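Local coordinates for MGS-M5 (Unidentified, PDB 4Q3N), which probably catalyses the NAD-dependent interconversion of L-lactate and pyruvate, as an L-lactate dehydrogenase of the lactate/malate dehydrogenase family, at residues A[15-20]-A[229-234]; A[129-134]-A[268-273]; A[158-163]-A[210-215]. One frame throughout, in Å; residues are numbered along the deposited sequence. Where two conformers were deposited one is given.

In the fold
Three contacts tie distant parts of this chain together. From the N terminus, residues 15-20 on helix 13-25 open contact 1 and residues 129-134 on helix 123-134 open contact 2; residues 158-163, at the end of helix 147-161, open contact 3. The first loop to close is contact 3, when helix 206-227 brings up residues 210-215. Contact 1 closes next at residues 229-234, and contact 2 last at residues 268-273, where strand 270-278 begins. Contacts 1 and 2 therefore cross, both joining the NAD-binding part to the C-terminal part, while contact 3 is nested inside both and joins two helices of the C-terminal part. Centres of contacts 2 and 3 lie about 31 Å apart.

Contact 1. Residues A[15-20]-A[229-234]; sequences GMSYAY and ATYYGI
Ser17 meets Tyr231 and Tyr232 where the first helix of the nucleotide-binding part passes the start of helix 232-246, and it is the only residue of 15-20 with atoms within 4.5 Å of 229-234. The backbones come close, with Ser17 CA 6.0 Å from Tyr232 CA, and 134 Å² of surface is buried between the segments.

The packing is by van der Waals touch. Ser17 OG sits 3.3 Å from Tyr231 CD1, approaching that ring obliquely, and 3.9 Å from Tyr232 CD1, again at a slant. Ser17 CB rests 3.6 Å from Tyr231 O. The two tyrosines also meet each other: Tyr231 CE1 stands 3.6 Å above one face of the Tyr232 ring, offset toward its rim, while Tyr232 OH lies at the edge of the Tyr231 ring, in its plane. A chi1 of 39° folds the Tyr231 ring back beside the serine hydroxyl.

No hydrogen bond spans the two segments. The buried serine hydroxyl is instead given to Phe13 O, one turn back in its own helix, which keeps OG satisfied within an aromatic setting, and Lys227 makes a cation-pi contact with the Tyr231 ring. A second subunit adds polar bonds at the start of helix 232-246: its Asp47 accepts from Tyr231 N, at the N-cap, and Tyr232 N and bonds to Thr230 OG1, a negative charge that would probably favour the helix N terminus, while Tyr20 OH reaches Tyr232 O of the same neighbour.

Gly15, in the same helix as Ser17, fits the third glycine of a GxGxxG pattern, consistent with the dinucleotide-binding strand-turn-helix of a Rossmann fold, whose helix here packs on the C-terminal part and on a neighbouring subunit.

Contact 2. Residues A[129-134]-A[268-273]; sequences VAWKES and QVYIGL
Trp131 CA and Tyr270 CA, 9.2 Å apart, are the nearest CA atoms between 129-134, on a helix of the Rossmann-type NAD-binding part, and 268-273, where strand 270-278 of the C-terminal part begins, so side chains alone bridge the gap. Trp131 swings its indole toward the strand, with CG anti to the backbone N (chi1 166°). Its CB lies 3.6 Å from Tyr270 CE1, and Trp131 CD2 lies at the edge of the tyrosine ring, in its plane. The five-membered ring and the phenol are inclined at 48°. Tyr270 OH, 3.5 Å from Trp131 CB, spends its hydrogen bond on Val141 O, fixing the phenol's end. Gln268 NE2 comes to the edge of the indole near its plane, 3.9 Å from Trp131 CZ3, and makes a weak hydrogen bond to Tyr128 OH. An alanine in place of Trp131 would probably open a gap beside Tyr270 and leave the Gln268 amide without the ring it borders. The bent Lys132 chain lays CD 3.4 Å above one indole face, offset toward the rim, and ends with NZ 3.7 Å from Gln268 NE2. Trp131 O accepts from Ser134 N and, at 2.9 Å, from Ser134 OG, both on the same face of its plane.

Contact 3. Residues A[158-163]-A[210-215]; sequences SQYIHI and EHIYLK
Tyr160 and Ile212 have the nearest CA atoms across this helix pair, 9.8 Å apart, a separation that only their side chains cover. Tyr160 lies close to the end of helix 147-161, just before His162 leaves helical geometry with a positive phi of 54°; residues 210-215 form part of helix 206-227.

One flank of the phenol is apolar. Ile212 CD1 sits 3.7 Å from Tyr160 CE1 and equally near Tyr160 CD1, meeting the ring obliquely, and the two side chains slide past each other in opposite directions. The isoleucine chain is extended beyond CG1 (chi2 168°), which carries CD1 out to the ring. Both helices belong to the alpha/beta C-terminal domain of the lactate/malate dehydrogenase family, and Ile212 is buried there against Leu153, Glu156 and Ile157 of helix 147-161. A salt bridge from Lys215 to Glu156 links the same two helices.

The polar end of Tyr160 works differently. Its OH and His211 ND1 are joined by a weak hydrogen bond of 3.2 Å, in which either may be the donor; the two side chains cross at about a right angle. His211 ND1 lies at the edge of the phenol, near its plane. Tyr160 also packs on Ile204, one of the residues at a bound sodium ion; the ion itself is about 9 Å from the Tyr160 side chain.

Contact 1. Residues A[15-20]-A[229-234]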
ATOM      1  N   GLY A  15       3.893  12.444 -19.403  1.00 23.06           N
ATOM      2  CA  GLY A  15       2.628  11.712 -19.334  1.00 20.92           C
ATOM      3  C   GLY A  15       2.867  10.259 -18.923  1.00 21.50           C
ATOM      4  O   GLY A  15       2.070   9.670 -18.158  1.00 20.84           O
ATOM      5  N   MET A  16       3.951   9.665 -19.422  1.00 22.14           N
ATOM      6  CA  MET A  16       4.133   8.235 -19.189  1.00 21.23           C
ATOM      7  C   MET A  16       4.751   7.968 -17.784  1.00 20.14           C
ATOM      8  O   MET A  16       4.496   6.934 -17.211  1.00 20.77           O
ATOM      9  CB  MET A  16       4.992   7.579 -20.281  1.00 20.89           C
ATOM     10  CG  MET A  16       4.239   7.491 -21.644  1.00 21.18           C
ATOM     11  SD  MET A  16       2.652   6.653 -21.495  1.00 25.09           S
ATOM     12  CE  MET A  16       3.055   5.086 -20.630  1.00 22.58           C
ATOM     13  N   SER A  17       5.570   8.871 -17.275  1.00 19.86           N
ATOM     14  CA  SER A  17       6.076   8.727 -15.909  1.00 20.52           C
ATOM     15  C   SER A  17       4.887   8.826 -14.947  1.00 21.06           C
ATOM     16  O   SER A  17       4.737   8.043 -14.011  1.00 21.36           O
ATOM     17  CB  SER A  17       7.119   9.804 -15.630  1.00 20.33           C
ATOM     18  OG  SER A  17       8.304   9.506 -16.370  1.00 23.86           O
ATOM     19  N   TYR A  18       3.990   9.747 -15.245  1.00 20.96           N
ATOM     20  CA  TYR A  18       2.743   9.853 -14.497  1.00 20.15           C
ATOM     21  C   TYR A  18       1.933   8.534 -14.561  1.00 20.89           C
ATOM     22  O   TYR A  18       1.540   7.962 -13.510  1.00 19.94           O
ATOM     23  CB  TYR A  18       1.918  11.020 -15.060  1.00 20.23           C
ATOM     24  CG  TYR A  18       0.458  11.049 -14.595  1.00 20.23           C
ATOM     25  CD1 TYR A  18       0.122  11.054 -13.238  1.00 21.06           C
ATOM     26  CD2 TYR A  18      -0.569  11.101 -15.520  1.00 19.64           C
ATOM     27  CE1 TYR A  18      -1.257  11.108 -12.813  1.00 21.96           C
ATOM     28  CE2 TYR A  18      -1.941  11.184 -15.124  1.00 21.75           C
ATOM     29  CZ  TYR A  18      -2.264  11.193 -13.767  1.00 23.21           C
ATOM     30  OH  TYR A  18      -3.591  11.256 -13.386  1.00 24.97           O
ATOM     31  N   ALA A  19       1.698   8.026 -15.766  1.00 20.75           N
ATOM     32  CA  ALA A  19       0.958   6.788 -15.916  1.00 21.44           C
ATOM     33  C   ALA A  19       1.659   5.618 -15.173  1.00 20.80           C
ATOM     34  O   ALA A  19       0.993   4.869 -14.446  1.00 23.09           O
ATOM     35  CB  ALA A  19       0.776   6.443 -17.380  1.00 19.24           C
ATOM     36  N   TYR A  20       2.982   5.507 -15.320  1.00 20.89           N
ATOM     37  CA  TYR A  20       3.672   4.377 -14.704  1.00 19.82           C
ATOM     38  C   TYR A  20       3.592   4.494 -13.192  1.00 20.75           C
ATOM     39  O   TYR A  20       3.489   3.486 -12.490  1.00 21.08           O
ATOM     40  CB  TYR A  20       5.120   4.353 -15.103  1.00 19.33           C
ATOM     41  CG  TYR A  20       5.923   3.094 -14.790  1.00 18.71           C
ATOM     42  CD1 TYR A  20       5.474   1.810 -15.167  1.00 18.30           C
ATOM     43  CD2 TYR A  20       7.178   3.216 -14.265  1.00 18.08           C
ATOM     44  CE1 TYR A  20       6.308   0.697 -14.973  1.00 18.56           C
ATOM     45  CE2 TYR A  20       8.015   2.114 -14.077  1.00 19.83           C
ATOM     46  CZ  TYR A  20       7.569   0.883 -14.456  1.00 18.07           C
ATOM     47  OH  TYR A  20       8.459  -0.141 -14.282  1.00 20.00           O
ATOM     48  N   ALA A 229      15.962  15.842 -19.655  1.00 28.72           N
ATOM     49  CA  ALA A 229      14.614  16.277 -19.364  1.00 27.52           C
ATOM     50  C   ALA A 229      14.290  15.914 -17.915  1.00 27.50           C
ATOM     51  O   ALA A 229      14.910  15.009 -17.375  1.00 28.84           O
ATOM     52  CB  ALA A 229      13.610  15.599 -20.336  1.00 33.96           C
ATOM     53  N   THR A 230      13.364  16.622 -17.292  1.00 24.06           N
ATOM     54  CA  THR A 230      12.916  16.205 -15.963  1.00 24.68           C
ATOM     55  C   THR A 230      11.512  15.601 -16.085  1.00 25.94           C
ATOM     56  O   THR A 230      10.681  16.112 -16.846  1.00 26.00           O
ATOM     57  CB  THR A 230      12.965  17.410 -14.982  1.00 33.61           C
ATOM     58  OG1 THR A 230      12.318  17.070 -13.749  1.00 33.72           O
ATOM     59  CG2 THR A 230      12.309  18.622 -15.564  1.00 34.33           C
ATOM     60  N   TYR A 231      11.240  14.491 -15.387  1.00 22.76           N
ATOM     61  CA  TYR A 231       9.919  13.873 -15.496  1.00 22.59           C
ATOM     62  C   TYR A 231       9.525  12.966 -14.333  1.00 21.43           C
ATOM     63  O   TYR A 231       8.344  12.788 -14.107  1.00 22.18           O
ATOM     64  CB  TYR A 231       9.774  13.065 -16.807  1.00 21.84           C
ATOM     65  CG  TYR A 231      10.998  12.265 -17.247  1.00 23.49           C
ATOM     66  CD1 TYR A 231      11.208  10.964 -16.818  1.00 23.31           C
ATOM     67  CD2 TYR A 231      11.940  12.834 -18.162  1.00 23.49           C
ATOM     68  CE1 TYR A 231      12.335  10.217 -17.280  1.00 23.97           C
ATOM     69  CE2 TYR A 231      13.071  12.146 -18.544  1.00 25.51           C
ATOM     70  CZ  TYR A 231      13.250  10.839 -18.115  1.00 25.99           C
ATOM     71  OH  TYR A 231      14.356  10.175 -18.557  1.00 26.64           O
ATOM     72  N   TYR A 232      10.474  12.403 -13.587  1.00 20.24           N
ATOM     73  CA  TYR A 232      10.040  11.562 -12.459  1.00 20.29           C
ATOM     74  C   TYR A 232       9.359  12.398 -11.368  1.00 21.98           C
ATOM     75  O   TYR A 232       8.302  12.029 -10.794  1.00 20.94           O
ATOM     76  CB  TYR A 232      11.241  10.776 -11.896  1.00 20.63           C
ATOM     77  CG  TYR A 232      11.758   9.721 -12.879  1.00 21.99           C
ATOM     78  CD1 TYR A 232      10.872   8.874 -13.530  1.00 22.37           C
ATOM     79  CD2 TYR A 232      13.123   9.591 -13.141  1.00 21.04           C
ATOM     80  CE1 TYR A 232      11.326   7.912 -14.427  1.00 21.70           C
ATOM     81  CE2 TYR A 232      13.593   8.638 -14.030  1.00 25.14           C
ATOM     82  CZ  TYR A 232      12.683   7.811 -14.677  1.00 24.14           C
ATOM     83  OH  TYR A 232      13.133   6.891 -15.598  1.00 22.92           O
ATOM     84  N   GLY A 233       9.932  13.552 -11.078  1.00 22.50           N
ATOM     85  CA  GLY A 233       9.330  14.443 -10.084  1.00 22.36           C
ATOM     86  C   GLY A 233       7.902  14.851 -10.418  1.00 22.62           C
ATOM     87  O   GLY A 233       6.982  14.633  -9.618  1.00 20.32           O
ATOM     88  N   ILE A 234       7.668  15.411 -11.602  1.00 21.68           N
ATOM     89  CA  ILE A 234       6.310  15.859 -11.949  0.50 21.18           C
ATOM     90  C   ILE A 234       5.364  14.647 -12.001  1.00 21.33           C
ATOM     91  O   ILE A 234       4.190  14.739 -11.640  1.00 22.81           O
ATOM     92  CB  ILE A 234       6.312  16.633 -13.290  0.50 22.21           C
ATOM     93  CG1 ILE A 234       4.927  17.229 -13.588  0.50 23.13           C
ATOM     94  CG2 ILE A 234       6.795  15.742 -14.429  0.50 22.52           C
ATOM     95  CD1 ILE A 234       4.418  18.239 -12.532  0.50 22.42           C
TER

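Contact 2. Residues A[129-134]-A[268-273]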
ATOM      1  N   VAL A 129      -5.593  28.981 -20.469  1.00 28.67           N
ATOM      2  CA  VAL A 129      -6.062  28.758 -21.833  1.00 30.28           C
ATOM      3  C   VAL A 129      -7.050  27.598 -21.842  1.00 29.62           C
ATOM      4  O   VAL A 129      -8.134  27.702 -22.408  1.00 29.33           O
ATOM      5  CB  VAL A 129      -4.906  28.492 -22.799  1.00 29.33           C
ATOM      6  CG1 VAL A 129      -5.435  27.975 -24.175  1.00 29.26           C
ATOM      7  CG2 VAL A 129      -4.107  29.821 -22.991  1.00 31.23           C
ATOM      8  N   ALA A 130      -6.680  26.500 -21.196  1.00 26.46           N
ATOM      9  CA  ALA A 130      -7.551  25.332 -21.154  1.00 26.64           C
ATOM     10  C   ALA A 130      -8.869  25.703 -20.471  1.00 29.14           C
ATOM     11  O   ALA A 130      -9.946  25.290 -20.904  1.00 28.32           O
ATOM     12  CB  ALA A 130      -6.863  24.175 -20.419  1.00 24.13           C
ATOM     13  N   TRP A 131      -8.785  26.516 -19.428  1.00 28.99           N
ATOM     14  CA  TRP A 131     -10.004  26.911 -18.725  1.00 29.28           C
ATOM     15  C   TRP A 131     -10.954  27.653 -19.680  1.00 31.16           C
ATOM     16  O   TRP A 131     -12.134  27.281 -19.843  1.00 30.49           O
ATOM     17  CB  TRP A 131      -9.680  27.765 -17.482  1.00 29.77           C
ATOM     18  CG  TRP A 131     -10.910  28.463 -16.950  1.00 32.76           C
ATOM     19  CD1 TRP A 131     -12.110  27.874 -16.622  1.00 32.47           C
ATOM     20  CD2 TRP A 131     -11.074  29.868 -16.703  1.00 34.85           C
ATOM     21  NE1 TRP A 131     -13.001  28.829 -16.189  1.00 35.09           N
ATOM     22  CE2 TRP A 131     -12.403  30.061 -16.247  1.00 35.89           C
ATOM     23  CE3 TRP A 131     -10.235  30.983 -16.823  1.00 35.22           C
ATOM     24  CZ2 TRP A 131     -12.914  31.329 -15.926  1.00 37.51           C
ATOM     25  CZ3 TRP A 131     -10.734  32.228 -16.499  1.00 36.55           C
ATOM     26  CH2 TRP A 131     -12.071  32.398 -16.054  1.00 38.59           C
ATOM     27  N   LYS A 132     -10.429  28.683 -20.342  1.00 31.63           N
ATOM     28  CA  LYS A 132     -11.227  29.478 -21.263  0.50 34.48           C
ATOM     29  C   LYS A 132     -11.767  28.656 -22.423  1.00 35.14           C
ATOM     30  O   LYS A 132     -12.893  28.828 -22.818  1.00 36.31           O
ATOM     31  CB  LYS A 132     -10.405  30.655 -21.806  0.50 36.40           C
ATOM     32  CG  LYS A 132     -10.027  31.650 -20.736  0.50 37.27           C
ATOM     33  CD  LYS A 132     -11.278  32.092 -19.996  0.50 39.01           C
ATOM     34  CE  LYS A 132     -11.698  33.480 -20.391  0.50 42.15           C
ATOM     35  NZ  LYS A 132     -10.938  34.482 -19.605  0.50 44.12           N
ATOM     36  N   GLU A 133     -10.963  27.763 -22.982  1.00 33.66           N
ATOM     37  CA  GLU A 133     -11.429  27.077 -24.186  1.00 34.88           C
ATOM     38  C   GLU A 133     -12.394  25.951 -23.819  1.00 35.54           C
ATOM     39  O   GLU A 133     -13.152  25.472 -24.658  1.00 35.44           O
ATOM     40  CB  GLU A 133     -10.252  26.533 -24.982  1.00 33.39           C
ATOM     41  CG  GLU A 133      -9.270  27.630 -25.473  1.00 37.61           C
ATOM     42  CD  GLU A 133      -9.909  28.532 -26.540  1.00 40.27           C
ATOM     43  OE1 GLU A 133     -10.928  28.121 -27.129  1.00 40.41           O
ATOM     44  OE2 GLU A 133      -9.405  29.642 -26.781  1.00 40.49           O
ATOM     45  N   SER A 134     -12.359  25.517 -22.562  1.00 33.47           N
ATOM     46  CA  SER A 134     -13.165  24.374 -22.179  1.00 32.59           C
ATOM     47  C   SER A 134     -14.609  24.753 -21.926  1.00 34.35           C
ATOM     48  O   SER A 134     -15.495  23.919 -22.117  1.00 33.93           O
ATOM     49  CB  SER A 134     -12.593  23.686 -20.928  1.00 31.40           C
ATOM     50  OG  SER A 134     -12.858  24.475 -19.775  1.00 32.10           O
ATOM     51  N   GLN A 268      -7.555  37.736 -12.890  1.00 36.99           N
ATOM     52  CA  GLN A 268      -7.707  36.874 -14.060  1.00 38.49           C
ATOM     53  C   GLN A 268      -6.376  36.253 -14.519  1.00 36.11           C
ATOM     54  O   GLN A 268      -5.874  36.532 -15.621  1.00 35.82           O
ATOM     55  CB  GLN A 268      -8.380  37.663 -15.183  1.00 43.60           C
ATOM     56  CG  GLN A 268      -9.852  37.926 -14.878  1.00 48.42           C
ATOM     57  CD  GLN A 268     -10.698  36.669 -15.079  1.00 51.96           C
ATOM     58  OE1 GLN A 268     -11.395  36.226 -14.168  1.00 52.68           O
ATOM     59  NE2 GLN A 268     -10.652  36.103 -16.299  1.00 52.94           N
ATOM     60  N   VAL A 269      -5.806  35.433 -13.642  1.00 34.79           N
ATOM     61  CA  VAL A 269      -4.664  34.587 -13.935  1.00 33.31           C
ATOM     62  C   VAL A 269      -4.795  33.289 -13.211  1.00 32.51           C
ATOM     63  O   VAL A 269      -5.368  33.247 -12.105  1.00 32.65           O
ATOM     64  CB  VAL A 269      -3.314  35.179 -13.494  1.00 34.61           C
ATOM     65  CG1 VAL A 269      -2.926  36.360 -14.350  1.00 37.17           C
ATOM     66  CG2 VAL A 269      -3.345  35.578 -12.016  1.00 35.14           C
ATOM     67  N   TYR A 270      -4.261  32.225 -13.810  1.00 30.51           N
ATOM     68  CA  TYR A 270      -4.039  30.989 -13.097  1.00 29.97           C
ATOM     69  C   TYR A 270      -2.668  31.153 -12.520  1.00 29.69           C
ATOM     70  O   TYR A 270      -1.761  31.678 -13.209  1.00 28.14           O
ATOM     71  CB  TYR A 270      -4.116  29.777 -14.016  1.00 29.74           C
ATOM     72  CG  TYR A 270      -5.479  29.095 -13.999  1.00 29.05           C
ATOM     73  CD1 TYR A 270      -6.582  29.687 -14.638  1.00 29.22           C
ATOM     74  CD2 TYR A 270      -5.662  27.866 -13.347  1.00 27.40           C
ATOM     75  CE1 TYR A 270      -7.833  29.063 -14.648  1.00 29.88           C
ATOM     76  CE2 TYR A 270      -6.918  27.214 -13.367  1.00 26.58           C
ATOM     77  CZ  TYR A 270      -7.990  27.831 -14.001  1.00 29.65           C
ATOM     78  OH  TYR A 270      -9.225  27.224 -14.016  1.00 30.88           O
ATOM     79  N   ILE A 271      -2.503  30.752 -11.265  1.00 26.06           N
ATOM     80  CA  ILE A 271      -1.221  30.938 -10.588  1.00 26.89           C
ATOM     81  C   ILE A 271      -1.101  29.943  -9.424  1.00 27.25           C
ATOM     82  O   ILE A 271      -2.111  29.446  -8.941  1.00 27.17           O
ATOM     83  CB  ILE A 271      -1.101  32.426 -10.112  1.00 30.92           C
ATOM     84  CG1 ILE A 271       0.322  32.792  -9.687  1.00 30.76           C
ATOM     85  CG2 ILE A 271      -2.179  32.735  -9.067  1.00 29.32           C
ATOM     86  CD1 ILE A 271       0.455  34.333  -9.443  1.00 30.26           C
ATOM     87  N   GLY A 272       0.123  29.596  -9.041  1.00 26.52           N
ATOM     88  CA  GLY A 272       0.358  28.545  -8.048  1.00 25.81           C
ATOM     89  C   GLY A 272      -0.019  29.035  -6.643  1.00 26.28           C
ATOM     90  O   GLY A 272       0.599  29.970  -6.099  1.00 27.91           O
ATOM     91  N   LEU A 273      -1.080  28.448  -6.091  1.00 23.91           N
ATOM     92  CA  LEU A 273      -1.584  28.789  -4.755  1.00 24.21           C
ATOM     93  C   LEU A 273      -2.030  27.503  -4.070  1.00 24.57           C
ATOM     94  O   LEU A 273      -2.439  26.557  -4.736  1.00 25.89           O
ATOM     95  CB  LEU A 273      -2.766  29.787  -4.835  1.00 24.76           C
ATOM     96  CG  LEU A 273      -2.428  31.136  -5.506  1.00 27.45           C
ATOM     97  CD1 LEU A 273      -3.750  31.896  -5.814  1.00 24.52           C
ATOM     98  CD2 LEU A 273      -1.457  32.004  -4.621  1.00 24.62           C
TER

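Contact 3. Residues A[158-163]-A[210-215]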
ATOM      1  N   SER A 158      14.684  19.140   4.132  1.00 24.56           N
ATOM      2  CA  SER A 158      14.817  17.906   4.908  1.00 26.82           C
ATOM      3  C   SER A 158      16.262  17.478   4.992  1.00 27.54           C
ATOM      4  O   SER A 158      16.685  16.865   5.982  1.00 28.49           O
ATOM      5  CB  SER A 158      13.969  16.769   4.320  1.00 28.42           C
ATOM      6  OG  SER A 158      14.590  16.276   3.154  1.00 32.31           O
ATOM      7  N   GLN A 159      17.036  17.790   3.955  1.00 27.76           N
ATOM      8  CA  GLN A 159      18.438  17.470   3.955  1.00 27.07           C
ATOM      9  C   GLN A 159      19.244  18.302   4.967  1.00 27.51           C
ATOM     10  O   GLN A 159      20.319  17.866   5.385  1.00 28.53           O
ATOM     11  CB  GLN A 159      19.046  17.636   2.518  1.00 34.11           C
ATOM     12  CG  GLN A 159      18.445  16.681   1.506  1.00 35.78           C
ATOM     13  CD  GLN A 159      18.388  15.240   1.984  1.00 38.42           C
ATOM     14  OE1 GLN A 159      19.370  14.524   1.875  1.00 41.71           O
ATOM     15  NE2 GLN A 159      17.216  14.797   2.492  1.00 40.54           N
ATOM     16  N   TYR A 160      18.795  19.508   5.304  1.00 24.21           N
ATOM     17  CA  TYR A 160      19.475  20.273   6.371  1.00 24.13           C
ATOM     18  C   TYR A 160      19.126  19.718   7.777  1.00 27.21           C
ATOM     19  O   TYR A 160      19.994  19.510   8.622  1.00 27.05           O
ATOM     20  CB  TYR A 160      19.077  21.773   6.345  1.00 27.40           C
ATOM     21  CG  TYR A 160      19.822  22.506   5.253  1.00 29.11           C
ATOM     22  CD1 TYR A 160      19.376  22.442   3.947  1.00 29.90           C
ATOM     23  CD2 TYR A 160      20.988  23.234   5.536  1.00 29.87           C
ATOM     24  CE1 TYR A 160      20.076  23.082   2.912  1.00 30.35           C
ATOM     25  CE2 TYR A 160      21.711  23.853   4.492  1.00 34.12           C
ATOM     26  CZ  TYR A 160      21.220  23.781   3.196  1.00 32.68           C
ATOM     27  OH  TYR A 160      21.867  24.408   2.145  1.00 34.92           O
ATOM     28  N   ILE A 161      17.846  19.508   8.020  1.00 24.04           N
ATOM     29  CA  ILE A 161      17.420  19.245   9.408  1.00 25.70           C
ATOM     30  C   ILE A 161      17.180  17.772   9.708  1.00 26.90           C
ATOM     31  O   ILE A 161      16.873  17.418  10.857  1.00 26.96           O
ATOM     32  CB  ILE A 161      16.147  20.039   9.742  1.00 24.67           C
ATOM     33  CG1 ILE A 161      15.009  19.679   8.777  1.00 23.83           C
ATOM     34  CG2 ILE A 161      16.424  21.559   9.596  1.00 27.23           C
ATOM     35  CD1 ILE A 161      13.641  20.238   9.210  1.00 24.66           C
ATOM     36  N   HIS A 162      17.356  16.924   8.702  1.00 25.75           N
ATOM     37  CA  HIS A 162      17.253  15.462   8.867  1.00 26.55           C
ATOM     38  C   HIS A 162      15.900  15.080   9.512  1.00 25.79           C
ATOM     39  O   HIS A 162      15.860  14.317  10.492  1.00 24.47           O
ATOM     40  CB  HIS A 162      18.417  14.945   9.715  1.00 30.76           C
ATOM     41  CG  HIS A 162      19.748  15.395   9.193  1.00 36.05           C
ATOM     42  ND1 HIS A 162      20.621  16.168   9.932  1.00 38.78           N
ATOM     43  CD2 HIS A 162      20.316  15.245   7.969  1.00 38.11           C
ATOM     44  CE1 HIS A 162      21.695  16.433   9.197  1.00 40.20           C
ATOM     45  NE2 HIS A 162      21.531  15.887   8.004  1.00 39.79           N
ATOM     46  N   ILE A 163      14.836  15.627   8.940  1.00 26.13           N
ATOM     47  CA  ILE A 163      13.426  15.301   9.310  1.00 24.31           C
ATOM     48  C   ILE A 163      12.733  14.786   8.023  1.00 26.45           C
ATOM     49  O   ILE A 163      12.985  15.322   6.934  1.00 25.22           O
ATOM     50  CB  ILE A 163      12.671  16.570   9.840  1.00 23.80           C
ATOM     51  CG1 ILE A 163      13.337  17.126  11.104  1.00 24.60           C
ATOM     52  CG2 ILE A 163      11.092  16.299  10.039  1.00 23.08           C
ATOM     53  CD1 ILE A 163      13.293  16.158  12.277  1.00 25.35           C
ATOM     54  N   GLU A 210      18.082  31.334   1.582  1.00 33.50           N
ATOM     55  CA  GLU A 210      18.267  31.927   0.262  1.00 34.40           C
ATOM     56  C   GLU A 210      18.907  30.892  -0.643  1.00 31.90           C
ATOM     57  O   GLU A 210      18.499  30.745  -1.801  1.00 32.02           O
ATOM     58  CB  GLU A 210      19.110  33.215   0.346  1.00 37.92           C
ATOM     59  CG  GLU A 210      19.277  34.009  -0.985  1.00 73.12           C
ATOM     60  CD  GLU A 210      17.965  34.545  -1.575  1.00 72.13           C
ATOM     61  OE1 GLU A 210      16.927  34.608  -0.867  1.00 71.85           O
ATOM     62  OE2 GLU A 210      17.972  34.906  -2.771  1.00 72.25           O
ATOM     63  N   HIS A 211      19.844  30.112  -0.105  1.00 31.92           N
ATOM     64  CA  HIS A 211      20.462  29.056  -0.901  1.00 32.29           C
ATOM     65  C   HIS A 211      19.434  28.046  -1.380  1.00 31.18           C
ATOM     66  O   HIS A 211      19.432  27.629  -2.533  1.00 30.92           O
ATOM     67  CB  HIS A 211      21.518  28.315  -0.115  1.00 34.34           C
ATOM     68  CG  HIS A 211      22.122  27.199  -0.895  1.00 36.22           C
ATOM     69  ND1 HIS A 211      21.832  25.877  -0.661  1.00 35.17           N
ATOM     70  CD2 HIS A 211      22.969  27.211  -1.945  1.00 35.97           C
ATOM     71  CE1 HIS A 211      22.493  25.120  -1.515  1.00 34.61           C
ATOM     72  NE2 HIS A 211      23.184  25.908  -2.314  1.00 38.13           N
ATOM     73  N   ILE A 212      18.560  27.642  -0.461  1.00 30.27           N
ATOM     74  CA  ILE A 212      17.511  26.675  -0.786  1.00 28.79           C
ATOM     75  C   ILE A 212      16.576  27.211  -1.877  1.00 28.30           C
ATOM     76  O   ILE A 212      16.213  26.473  -2.804  1.00 28.05           O
ATOM     77  CB  ILE A 212      16.687  26.283   0.515  1.00 30.09           C
ATOM     78  CG1 ILE A 212      17.590  25.429   1.415  1.00 30.52           C
ATOM     79  CG2 ILE A 212      15.401  25.558   0.121  1.00 28.54           C
ATOM     80  CD1 ILE A 212      17.046  25.174   2.922  1.00 30.01           C
ATOM     81  N   TYR A 213      16.201  28.488  -1.779  1.00 28.19           N
ATOM     82  CA  TYR A 213      15.386  29.090  -2.837  1.00 30.02           C
ATOM     83  C   TYR A 213      16.105  28.976  -4.192  1.00 29.98           C
ATOM     84  O   TYR A 213      15.512  28.555  -5.191  1.00 29.26           O
ATOM     85  CB  TYR A 213      15.045  30.560  -2.496  1.00 33.84           C
ATOM     86  CG  TYR A 213      14.683  31.431  -3.707  1.00 38.73           C
ATOM     87  CD1 TYR A 213      13.440  31.340  -4.362  1.00 39.60           C
ATOM     88  CD2 TYR A 213      15.597  32.333  -4.187  1.00 42.65           C
ATOM     89  CE1 TYR A 213      13.168  32.185  -5.507  1.00 42.07           C
ATOM     90  CE2 TYR A 213      15.346  33.135  -5.276  1.00 47.53           C
ATOM     91  CZ  TYR A 213      14.145  33.065  -5.935  1.00 45.77           C
ATOM     92  OH  TYR A 213      13.990  33.901  -7.038  1.00 49.77           O
ATOM     93  N   LEU A 214      17.392  29.317  -4.220  1.00 29.35           N
ATOM     94  CA  LEU A 214      18.169  29.221  -5.465  1.00 29.86           C
ATOM     95  C   LEU A 214      18.193  27.796  -5.994  1.00 29.84           C
ATOM     96  O   LEU A 214      17.997  27.566  -7.197  1.00 29.58           O
ATOM     97  CB  LEU A 214      19.590  29.726  -5.236  1.00 31.09           C
ATOM     98  CG  LEU A 214      19.704  31.211  -4.840  1.00 32.84           C
ATOM     99  CD1 LEU A 214      21.151  31.725  -4.673  1.00 32.72           C
ATOM    100  CD2 LEU A 214      18.964  32.071  -5.848  1.00 33.01           C
ATOM    101  N   LYS A 215      18.381  26.828  -5.094  1.00 28.64           N
ATOM    102  CA  LYS A 215      18.379  25.409  -5.500  1.00 28.90           C
ATOM    103  C   LYS A 215      17.055  25.028  -6.125  1.00 29.07           C
ATOM    104  O   LYS A 215      16.978  24.296  -7.118  1.00 30.45           O
ATOM    105  CB  LYS A 215      18.619  24.477  -4.273  1.00 44.09           C
ATOM    106  CG  LYS A 215      20.049  24.412  -3.778  1.00 48.80           C
ATOM    107  CD  LYS A 215      20.940  23.712  -4.820  1.00 54.97           C
ATOM    108  CE  LYS A 215      20.520  22.235  -5.021  1.00 64.00           C
ATOM    109  NZ  LYS A 215      20.629  21.347  -3.810  1.00 63.79           N
TER